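Local coordinates for probable GTP-binding protein EngB (Pyrococcus horikoshii, PDB 2CXX) that binds guanine nucleotides as a P-loop GTPase of the EngB family and is probably needed for normal cell division and septation, at residues A[92-95]-A[96-100]; A[149-153]-A[154-158]; A[172-175]-A[176-180]. All blocks are in the same frame, centred on the assembly; numbering follows the deposited sequence.

How the contacts relate
All three contacts are local and follow one another along the chain without nesting or crossing. Contact 1 (92-100) is the turn where strand 85-91 gives way to helix 94-104. Contact 2 (149-158) comes next: the loop leaving helix 138-149 turns at 152-155 into the short helix 156-159, which leads to edge strand 160-162. Contact 3 (172-180) lies within the last helix, 171-184. Contacts 1 and 2 have centres about 18 Å apart and do not touch, but both pack on helices 110-120 and 138-149. Contacts 2 and 3 do meet, through Lys158 O and Arg177 NH1 at 3.0 Å, so the short helix is joined to the last one.

Contact 1 of 3, residues A[92-95]-A[96-100]; sequences GKAA and PEIIK
Ala94 and Ile98 meet side chain to side chain one turn apart in the first turn of helix 94-104, where a strand-loop-helix unit of the P-loop GTPase fold passes from strand 85-91 into its helix. The touching atoms are Ala94 CB and Ile98 CD1, at 3.9 Å. Ile98 places CG1 opposite its own carbonyl carbon (chi1 -70°), and the nearly extended chi2 then carries CD1 back toward the N-terminal end. On the way CG1 passes 3.4 Å from Ala94 O. That oxygen accepts the straight bond from Ile98 N, at 2.9 Å and 159°, with the donor nearly in line with the C=O bond; Glu97 N adds a weak one. Beside it, Ile99 N binds Ala95 O at 2.9 Å, and the Ile99 side chain runs past the same oxygen, with CG1 at 3.3 Å.

Pro96 has no N-H to give, which the first turn of a helix tolerates. Its ring instead lies against the preceding backbone, where CD comes within 3.1 Å of Gly92 O, a buried oxygen for which the model offers no hydrogen-bond partner. The ring also packs on Val141 and Phe144 of helix 138-149, while Ala94 N is bonded to Asp91 OD1 at the helix start. The Ile98 side chain also lies against Arg9, a residue predicted to bind GTP. Farther along, Glu97 bends at chi2 and presents the syn lone pair of OE2 to Lys100 NZ, a salt bridge of 2.6 Å.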
loop_
_atom_site.group_PDB
_atom_site.type_symbol
_atom_site.label_atom_id
_atom_site.label_comp_id
_atom_site.label_asym_id
_atom_site.label_seq_id
_atom_site.Cartn_x
_atom_site.Cartn_y
_atom_site.Cartn_z
ATOM N N GLY A 92 1.763 -1.753 10.153
ATOM C CA GLY A 92 2.686 -1.031 11.038
ATOM C C GLY A 92 3.351 -1.892 12.113
ATOM O O GLY A 92 4.506 -1.650 12.513
ATOM N N LYS A 93 2.619 -2.885 12.607
ATOM C CA LYS A 93 3.228 -3.803 13.610
ATOM C C LYS A 93 4.265 -4.735 12.989
ATOM O O LYS A 93 5.399 -4.848 13.496
ATOM C CB LYS A 93 2.161 -4.670 14.309
ATOM C CG LYS A 93 2.825 -5.496 15.461
ATOM C CD LYS A 93 1.855 -6.324 16.244
ATOM C CE LYS A 93 2.589 -7.054 17.409
ATOM N NZ LYS A 93 3.848 -7.704 16.898
ATOM N N ALA A 94 3.921 -5.426 11.902
ATOM C CA ALA A 94 4.850 -6.358 11.305
ATOM C C ALA A 94 5.995 -5.830 10.448
ATOM O O ALA A 94 7.114 -6.358 10.488
ATOM C CB ALA A 94 4.053 -7.437 10.476
ATOM N N ALA A 95 5.710 -4.808 9.653
ATOM C CA ALA A 95 6.668 -4.250 8.698
ATOM C C ALA A 95 8.052 -3.955 9.185
ATOM O O ALA A 95 9.017 -4.349 8.542
ATOM C CB ALA A 95 6.073 -2.988 8.032
ATOM N N PRO A 96 8.185 -3.311 10.365
ATOM C CA PRO A 96 9.570 -3.052 10.785
ATOM C C PRO A 96 10.348 -4.339 11.131
ATOM O O PRO A 96 11.553 -4.433 10.854
ATOM C CB PRO A 96 9.397 -2.126 11.999
ATOM C CG PRO A 96 8.024 -1.451 11.750
ATOM C CD PRO A 96 7.210 -2.607 11.223
ATOM N N GLU A 97 9.652 -5.348 11.666
ATOM C CA GLU A 97 10.348 -6.550 12.065
ATOM C C GLU A 97 10.659 -7.383 10.842
ATOM O O GLU A 97 11.684 -8.037 10.791
ATOM C CB GLU A 97 9.504 -7.312 13.091
ATOM C CG GLU A 97 9.325 -6.493 14.374
ATOM C CD GLU A 97 10.664 -6.018 14.933
ATOM O OE1 GLU A 97 11.513 -6.883 15.245
ATOM O OE2 GLU A 97 10.884 -4.778 15.034
ATOM N N ILE A 98 9.783 -7.346 9.825
ATOM C CA ILE A 98 10.065 -8.065 8.590
ATOM C C ILE A 98 11.281 -7.410 7.920
ATOM O O ILE A 98 12.172 -8.092 7.444
ATOM C CB ILE A 98 8.846 -7.999 7.650
ATOM C CG1 ILE A 98 7.728 -8.856 8.270
ATOM C CG2 ILE A 98 9.159 -8.525 6.233
ATOM C CD1 ILE A 98 6.400 -8.675 7.553
ATOM N N ILE A 99 11.318 -6.077 7.916
ATOM C CA ILE A 99 12.427 -5.383 7.265
ATOM C C ILE A 99 13.737 -5.816 7.899
ATOM O O ILE A 99 14.641 -6.175 7.193
ATOM C CB ILE A 99 12.255 -3.864 7.347
ATOM C CG1 ILE A 99 11.210 -3.456 6.315
ATOM C CG2 ILE A 99 13.601 -3.103 7.053
ATOM C CD1 ILE A 99 10.726 -1.997 6.546
ATOM N N LYS A 100 13.781 -5.874 9.220
ATOM C CA LYS A 100 15.016 -6.264 9.906
ATOM C C LYS A 100 15.493 -7.709 9.586
ATOM O O LYS A 100 16.733 -7.959 9.362
ATOM C CB LYS A 100 14.825 -6.077 11.427
ATOM C CG LYS A 100 14.400 -4.657 11.888
ATOM C CD LYS A 100 14.151 -4.619 13.373
ATOM C CE LYS A 100 13.453 -3.329 13.755
ATOM N NZ LYS A 100 13.080 -3.309 15.213
#

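Contact 2 of 3, residues A[149-153]-A[154-158]; sequences FEVPL and SEIDK
Leu153 and Ile156 lie side by side and point the same way across the turn that opens the short helix 156-159, in the connection from helix 138-149 to the edge strand of this P-loop GTPase. Their branch ends meet at Leu153 CD2 and Ile156 CD1, 3.9 Å apart. Ile156 is the buried member: its CG1, set opposite the carbonyl carbon by a chi1 of -66°, sits 3.6 Å from Pro152 O, and its side chain also touches Ile142, Asn143 and Ala146 of helix 138-149. Val151 joins this inner side more loosely, with CG1 at 4.3 Å from Ile156 CG1, and itself reaches Ala146 and Tyr115.

Two backbone bonds of the i to i+3 kind close the turn. Glu155 N meets Pro152 O at 2.8 Å, and Ile156 N meets Leu153 O at 3.2 Å; in both the donor stands above the carbonyl plane, 52° and 67° out of it, on neither lone pair. Before it, Glu150 ends helix 138-149 in a Schellman motif with positive phi.

The other side is solvent-facing. Pro152 and Ser154 are exposed, as is Leu153 apart from the branch that meets Ile156. Pro152 CB lies 3.7 Å from Ser154 OG and its CG 4.2 Å from Glu155 CG. The bend of Glu155 at chi2 turns its carboxylate back toward Ser154, whose OG donates to Glu155 OE2 at a doubtfully short 2.5 Å.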
loop_
_atom_site.group_PDB
_atom_site.type_symbol
_atom_site.label_atom_id
_atom_site.label_comp_id
_atom_site.label_asym_id
_atom_site.label_seq_id
_atom_site.Cartn_x
_atom_site.Cartn_y
_atom_site.Cartn_z
ATOM N N PHE A 149 12.670 3.710 3.864
ATOM C CA PHE A 149 12.058 4.066 2.564
ATOM C C PHE A 149 12.746 5.303 1.915
ATOM O O PHE A 149 12.382 5.699 0.824
ATOM C CB PHE A 149 10.597 4.450 2.763
ATOM C CG PHE A 149 9.648 3.290 3.006
ATOM C CD1 PHE A 149 10.118 2.000 3.339
ATOM C CD2 PHE A 149 8.245 3.531 2.987
ATOM C CE1 PHE A 149 9.225 0.993 3.649
ATOM C CE2 PHE A 149 7.337 2.513 3.315
ATOM C CZ PHE A 149 7.823 1.244 3.649
ATOM N N GLU A 150 13.723 5.893 2.606
ATOM C CA GLU A 150 14.440 7.100 2.117
ATOM C C GLU A 150 13.510 8.294 1.973
ATOM O O GLU A 150 13.481 8.986 0.957
ATOM C CB GLU A 150 15.197 6.842 0.777
ATOM C CG GLU A 150 16.312 5.821 0.956
ATOM C CD GLU A 150 17.092 5.530 -0.311
ATOM O OE1 GLU A 150 16.792 6.115 -1.384
ATOM O OE2 GLU A 150 18.004 4.690 -0.218
ATOM N N VAL A 151 12.730 8.509 3.025
ATOM C CA VAL A 151 11.800 9.616 3.134
ATOM C C VAL A 151 12.426 10.683 4.023
ATOM O O VAL A 151 12.816 10.399 5.150
ATOM C CB VAL A 151 10.490 9.190 3.755
ATOM C CG1 VAL A 151 9.626 10.371 3.978
ATOM C CG2 VAL A 151 9.785 8.239 2.804
ATOM N N PRO A 152 12.560 11.920 3.496
ATOM C CA PRO A 152 13.150 13.026 4.266
ATOM C C PRO A 152 12.338 13.342 5.526
ATOM O O PRO A 152 11.113 13.284 5.526
ATOM C CB PRO A 152 13.137 14.219 3.289
ATOM C CG PRO A 152 13.033 13.617 1.906
ATOM C CD PRO A 152 12.214 12.326 2.113
ATOM N N LEU A 153 13.021 13.716 6.593
ATOM C CA LEU A 153 12.304 14.069 7.834
ATOM C C LEU A 153 11.189 15.089 7.594
ATOM O O LEU A 153 10.094 14.990 8.161
ATOM C CB LEU A 153 13.293 14.651 8.869
ATOM C CG LEU A 153 14.463 13.699 9.125
ATOM C CD1 LEU A 153 15.533 14.389 9.950
ATOM C CD2 LEU A 153 13.978 12.437 9.815
ATOM N N SER A 154 11.449 16.093 6.757
ATOM C CA SER A 154 10.467 17.141 6.454
ATOM C C SER A 154 9.200 16.594 5.806
ATOM O O SER A 154 8.121 17.227 5.855
ATOM C CB SER A 154 11.088 18.167 5.491
ATOM O OG SER A 154 11.663 17.495 4.357
ATOM N N GLU A 155 9.310 15.418 5.196
ATOM C CA GLU A 155 8.131 14.877 4.527
ATOM C C GLU A 155 7.423 13.761 5.271
ATOM O O GLU A 155 6.393 13.328 4.829
ATOM C CB GLU A 155 8.493 14.366 3.127
ATOM C CG GLU A 155 9.207 15.368 2.236
ATOM C CD GLU A 155 8.758 16.826 2.479
ATOM O OE1 GLU A 155 7.580 17.174 2.190
ATOM O OE2 GLU A 155 9.613 17.623 2.963
ATOM N N ILE A 156 7.922 13.332 6.424
ATOM C CA ILE A 156 7.273 12.212 7.123
ATOM C C ILE A 156 5.770 12.297 7.391
ATOM O O ILE A 156 5.027 11.336 7.157
ATOM C CB ILE A 156 7.998 11.921 8.437
ATOM C CG1 ILE A 156 9.384 11.415 8.095
ATOM C CG2 ILE A 156 7.272 10.792 9.247
ATOM C CD1 ILE A 156 10.293 11.124 9.293
ATOM N N ASP A 157 5.307 13.429 7.902
ATOM C CA ASP A 157 3.897 13.548 8.194
ATOM C C ASP A 157 3.038 13.710 6.949
ATOM O O ASP A 157 1.825 13.581 7.053
ATOM C CB ASP A 157 3.641 14.721 9.142
ATOM C CG ASP A 157 4.167 14.477 10.530
ATOM O OD1 ASP A 157 3.933 13.365 11.058
ATOM O OD2 ASP A 157 4.798 15.397 11.099
ATOM N N LYS A 158 3.656 13.977 5.798
ATOM C CA LYS A 158 2.954 14.132 4.532
ATOM C C LYS A 158 2.790 12.752 3.872
ATOM O O LYS A 158 1.846 12.480 3.105
ATOM C CB LYS A 158 3.765 15.026 3.577
ATOM C CG LYS A 158 3.951 16.482 4.062
ATOM C CD LYS A 158 2.588 17.192 4.190
ATOM C CE LYS A 158 2.787 18.586 4.810
ATOM N NZ LYS A 158 3.609 18.507 6.093
#

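Contact 3 of 3, residues A[172-175]-A[176-180]; sequences ERLK and NRIFE
Asn176 N donates to Glu172 O at 2.9 Å and 163°, and the Asn176 amide group folds back over the same carbonyl. With CG held opposite its carbonyl carbon (chi1 -68°), the side chain places ND2 3.2 Å from Glu172 O, but the angle is too poor for a second hydrogen bond. Farther out the Glu172 and Asn176 side chains run at a slant to each other, their carboxylate and amide planes 34° apart; the nearest atoms are Glu172 CG and Asn176 ND2.

Three further i to i+4 backbone bonds continue the ladder. Arg177 N binds Arg173 O, Ile178 N binds Leu174 O in a nearly straight bond, and Phe179 N binds Lys175 O nearly in line with its C=O.

Lys175 and Phe179 lie side by side, pointing the same way. Lys175 CG, anti to N, reaches the edge of the Phe179 ring in its plane, 3.9 Å from CE1, while ring atom CD1 comes to 3.3 Å from Lys175 O. Beyond this, the ring meets those of Trp43 and His46, and Lys175 bends at chi3 and chi4, its NZ making a weak hydrogen bond to Leu21 O.

On the buried side Leu174 CD1 rests 4.3 Å from Ile178 CG1, and both side chains pack on Ile126 of strand 125-130. Arg177, bent at chi2 and chi3, gives NH2 to Glu180 OE2 at 2.6 Å, meeting the anti side of that oxygen, with a weak bond from NE, whereas NH1 is bonded to Lys158 O. The whole is an amphipathic C-terminal helix laid against the central sheet, as in the alpha/beta fold of P-loop GTPases.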
loop_
_atom_site.group_PDB
_atom_site.type_symbol
_atom_site.label_atom_id
_atom_site.label_comp_id
_atom_site.label_asym_id
_atom_site.label_seq_id
_atom_site.Cartn_x
_atom_site.Cartn_y
_atom_site.Cartn_z
ATOM N N GLU A 172 -10.701 9.108 7.936
ATOM C CA GLU A 172 -11.041 10.363 7.270
ATOM C C GLU A 172 -9.794 11.187 6.970
ATOM O O GLU A 172 -9.722 11.879 5.938
ATOM C CB GLU A 172 -12.014 11.209 8.105
ATOM C CG GLU A 172 -12.537 12.397 7.306
ATOM C CD GLU A 172 -13.435 13.322 8.131
ATOM O OE1 GLU A 172 -12.903 14.000 9.045
ATOM O OE2 GLU A 172 -14.657 13.377 7.866
ATOM N N ARG A 173 -8.803 11.134 7.857
ATOM C CA ARG A 173 -7.583 11.899 7.601
ATOM C C ARG A 173 -6.862 11.326 6.356
ATOM O O ARG A 173 -6.282 12.080 5.549
ATOM C CB ARG A 173 -6.644 11.849 8.830
ATOM C CG ARG A 173 -7.303 12.153 10.175
ATOM C CD ARG A 173 -6.294 12.505 11.292
ATOM N NE ARG A 173 -5.323 13.509 10.856
ATOM C CZ ARG A 173 -5.437 14.829 11.029
ATOM N NH1 ARG A 173 -6.493 15.350 11.650
ATOM N NH2 ARG A 173 -4.488 15.630 10.552
ATOM N N LEU A 174 -6.921 9.990 6.182
ATOM C CA LEU A 174 -6.269 9.344 5.052
ATOM C C LEU A 174 -6.999 9.773 3.784
ATOM O O LEU A 174 -6.376 10.065 2.781
ATOM C CB LEU A 174 -6.247 7.808 5.217
ATOM C CG LEU A 174 -5.790 7.021 3.985
ATOM C CD1 LEU A 174 -4.377 7.494 3.588
ATOM C CD2 LEU A 174 -5.778 5.536 4.259
ATOM N N LYS A 175 -8.338 9.792 3.830
ATOM C CA LYS A 175 -9.112 10.231 2.679
ATOM C C LYS A 175 -8.744 11.690 2.345
ATOM O O LYS A 175 -8.517 12.031 1.206
ATOM C CB LYS A 175 -10.611 10.132 2.988
ATOM C CG LYS A 175 -11.496 10.065 1.771
ATOM C CD LYS A 175 -12.977 10.200 2.182
ATOM C CE LYS A 175 -13.358 9.173 3.265
ATOM N NZ LYS A 175 -14.359 8.119 2.793
ATOM N N ASN A 176 -8.677 12.552 3.343
ATOM C CA ASN A 176 -8.326 13.960 3.071
ATOM C C ASN A 176 -6.959 14.077 2.434
ATOM O O ASN A 176 -6.783 14.809 1.519
ATOM C CB ASN A 176 -8.303 14.758 4.366
ATOM C CG ASN A 176 -9.660 14.911 4.977
ATOM O OD1 ASN A 176 -10.680 14.872 4.272
ATOM N ND2 ASN A 176 -9.698 15.100 6.303
ATOM N N ARG A 177 -5.986 13.322 2.942
ATOM C CA ARG A 177 -4.632 13.338 2.362
ATOM C C ARG A 177 -4.651 12.943 0.871
ATOM O O ARG A 177 -4.026 13.571 0.034
ATOM C CB ARG A 177 -3.716 12.380 3.155
ATOM C CG ARG A 177 -2.198 12.357 2.777
ATOM C CD ARG A 177 -1.327 13.407 3.438
ATOM N NE ARG A 177 -1.457 14.672 2.732
ATOM C CZ ARG A 177 -0.603 15.174 1.831
ATOM N NH1 ARG A 177 0.503 14.558 1.490
ATOM N NH2 ARG A 177 -0.917 16.306 1.211
ATOM N N ILE A 178 -5.313 11.849 0.547
ATOM C CA ILE A 178 -5.412 11.376 -0.810
ATOM C C ILE A 178 -5.943 12.473 -1.720
ATOM O O ILE A 178 -5.387 12.728 -2.781
ATOM C CB ILE A 178 -6.367 10.182 -0.878
ATOM C CG1 ILE A 178 -5.697 9.003 -0.227
ATOM C CG2 ILE A 178 -6.805 9.901 -2.328
ATOM C CD1 ILE A 178 -6.624 7.779 -0.205
ATOM N N PHE A 179 -7.021 13.131 -1.303
ATOM C CA PHE A 179 -7.555 14.158 -2.162
ATOM C C PHE A 179 -6.737 15.397 -2.217
ATOM O O PHE A 179 -6.674 16.053 -3.240
ATOM C CB PHE A 179 -9.013 14.411 -1.816
ATOM C CG PHE A 179 -9.865 13.292 -2.290
ATOM C CD1 PHE A 179 -10.482 12.445 -1.409
ATOM C CD2 PHE A 179 -9.921 13.000 -3.651
ATOM C CE1 PHE A 179 -11.137 11.319 -1.862
ATOM C CE2 PHE A 179 -10.569 11.878 -4.099
ATOM C CZ PHE A 179 -11.176 11.035 -3.198
ATOM N N GLU A 180 -6.028 15.671 -1.146
ATOM C CA GLU A 180 -5.168 16.851 -1.091
ATOM C C GLU A 180 -4.006 16.599 -2.066
ATOM O O GLU A 180 -3.667 17.445 -2.910
ATOM C CB GLU A 180 -4.726 16.963 0.346
ATOM C CG GLU A 180 -4.022 18.134 0.830
ATOM C CD GLU A 180 -3.774 17.956 2.307
ATOM O OE1 GLU A 180 -4.739 18.097 3.094
ATOM O OE2 GLU A 180 -2.635 17.607 2.692
#